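Local coordinates for probable porin (Pseudomonas aeruginosa, PDB 4FT6), which probably forms a monomeric beta-barrel channel of the OprD family that lets small substrates diffuse across the outer membrane, at residues S158-R162 / Y281-T285. Residues are numbered along the deposited sequence; the frame is centred on the assembly and turned at random.
Sequences SLSQR and YIAGT
A type II beta turn in the long loop between strands 264-274 and 304-313 meets the end of strand 149-160 and the residue that follows it, L159 and Q161 reaching across to I282, A283 and G284. The turn runs from I282 to T285 and is closed by T285 N to I282 O at 3.0 Å; G284 sits at its third position with positive phi (85°), as type II turns favour. The middle peptide of the turn presents the carbonyl of A283 to Q161, whose NE2 donates to A283 O over 3.2 Å. The hydrogen bond is nearly straight (164°) and the acceptor lies in the plane of the Q161 amide, yet NE2 comes down on the face of the A283 carbonyl, well off the directions of its lone pairs. A bend at chi2 (-65°) folds the Q161 chain back, bringing OE1 to 3.7 Å from G284 CA. OE1 also accepts from Q134 NE2 and from a water at 2.8 Å; bonds at both ends of the amide should hold its orientation. The same water accepts from R162 N and donates weakly to G284 O. Beside this polar link, L159 CD2 lies 3.9 Å from I282 CG2, and F136 touches both side chains. D173 OD2 accepts from G284 N, tying the turn to a further loop. The packing is consistent with the inward-folded loops that narrow the channel in OprD-family porins.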
loop_
_atom_site.group_PDB
_atom_site.type_symbol
_atom_site.label_atom_id
_atom_site.label_comp_id
_atom_site.label_asym_id
_atom_site.label_seq_id
_atom_site.Cartn_x
_atom_site.Cartn_y
_atom_site.Cartn_z
ATOM N N SER A 158 1.815 -16.584 -5.365
ATOM C CA SER A 158 2.931 -16.224 -4.516
ATOM C C SER A 158 3.149 -14.714 -4.519
ATOM O O SER A 158 2.588 -13.989 -5.350
ATOM C CB SER A 158 4.185 -16.867 -5.046
ATOM O OG SER A 158 4.580 -16.138 -6.186
ATOM N N LEU A 159 3.973 -14.250 -3.586
ATOM C CA LEU A 159 4.343 -12.845 -3.533
ATOM C C LEU A 159 5.852 -12.708 -3.384
ATOM O O LEU A 159 6.536 -13.662 -3.012
ATOM C CB LEU A 159 3.635 -12.149 -2.371
ATOM C CG LEU A 159 3.878 -12.664 -0.942
ATOM C CD1 LEU A 159 5.236 -12.248 -0.355
ATOM C CD2 LEU A 159 2.752 -12.180 -0.024
ATOM N N SER A 160 6.363 -11.513 -3.645
ATOM C CA SER A 160 7.740 -11.185 -3.308
ATOM C C SER A 160 7.714 -9.920 -2.462
ATOM O O SER A 160 7.242 -8.871 -2.924
ATOM C CB SER A 160 8.581 -10.951 -4.569
ATOM O OG SER A 160 9.913 -10.590 -4.218
ATOM N N GLN A 161 8.192 -10.013 -1.223
ATOM C CA GLN A 161 8.176 -8.853 -0.327
ATOM C C GLN A 161 9.089 -7.726 -0.820
ATOM O O GLN A 161 10.002 -7.947 -1.631
ATOM C CB GLN A 161 8.548 -9.254 1.114
ATOM C CG GLN A 161 7.657 -10.334 1.747
ATOM C CD GLN A 161 6.191 -9.883 1.959
ATOM O OE1 GLN A 161 5.757 -8.835 1.459
ATOM N NE2 GLN A 161 5.428 -10.692 2.699
ATOM N N ARG A 162 8.832 -6.521 -0.323
ATOM C CA ARG A 162 9.547 -5.332 -0.773
ATOM C C ARG A 162 11.073 -5.417 -0.613
ATOM O O ARG A 162 11.818 -4.864 -1.432
ATOM C CB ARG A 162 9.010 -4.119 -0.028
ATOM C CG ARG A 162 9.222 -4.204 1.474
ATOM C CD ARG A 162 8.284 -3.299 2.170
ATOM N NE ARG A 162 8.393 -3.433 3.612
ATOM C CZ ARG A 162 7.759 -2.645 4.466
ATOM N NH1 ARG A 162 6.994 -1.681 3.995
ATOM N NH2 ARG A 162 7.910 -2.814 5.770
ATOM N N TYR A 281 -5.311 -9.665 6.632
ATOM C CA TYR A 281 -4.889 -9.305 5.279
ATOM C C TYR A 281 -3.643 -10.075 4.874
ATOM O O TYR A 281 -3.069 -10.840 5.672
ATOM C CB TYR A 281 -4.689 -7.784 5.142
ATOM C CG TYR A 281 -3.797 -7.136 6.192
ATOM C CD1 TYR A 281 -4.240 -6.917 7.496
ATOM C CD2 TYR A 281 -2.527 -6.692 5.865
ATOM C CE1 TYR A 281 -3.409 -6.293 8.451
ATOM C CE2 TYR A 281 -1.700 -6.077 6.801
ATOM C CZ TYR A 281 -2.138 -5.879 8.085
ATOM O OH TYR A 281 -1.297 -5.260 8.983
ATOM N N ILE A 282 -3.203 -9.883 3.641
ATOM C CA ILE A 282 -2.088 -10.694 3.184
ATOM C C ILE A 282 -0.744 -10.139 3.667
ATOM O O ILE A 282 -0.547 -8.917 3.758
ATOM C CB ILE A 282 -2.203 -10.986 1.676
ATOM C CG1 ILE A 282 -3.257 -12.076 1.505
ATOM C CG2 ILE A 282 -0.894 -11.459 1.082
ATOM C CD1 ILE A 282 -3.822 -12.082 0.178
ATOM N N ALA A 283 0.150 -11.042 4.058
ATOM C CA ALA A 283 1.425 -10.657 4.674
ATOM C C ALA A 283 2.146 -9.568 3.876
ATOM O O ALA A 283 2.389 -9.732 2.679
ATOM C CB ALA A 283 2.334 -11.879 4.828
ATOM N N GLY A 284 2.479 -8.458 4.537
ATOM C CA GLY A 284 3.323 -7.434 3.936
ATOM C C GLY A 284 2.544 -6.442 3.099
ATOM O O GLY A 284 3.086 -5.458 2.586
ATOM N N THR A 285 1.254 -6.693 2.962
ATOM C CA THR A 285 0.425 -5.908 2.066
ATOM C C THR A 285 -0.060 -4.647 2.777
ATOM O O THR A 285 0.007 -4.555 4.012
ATOM C CB THR A 285 -0.772 -6.760 1.601
ATOM O OG1 THR A 285 -1.173 -6.382 0.283
ATOM C CG2 THR A 285 -1.934 -6.647 2.570
HETATM O O HOH W 1 6.092 -6.064 1.093
#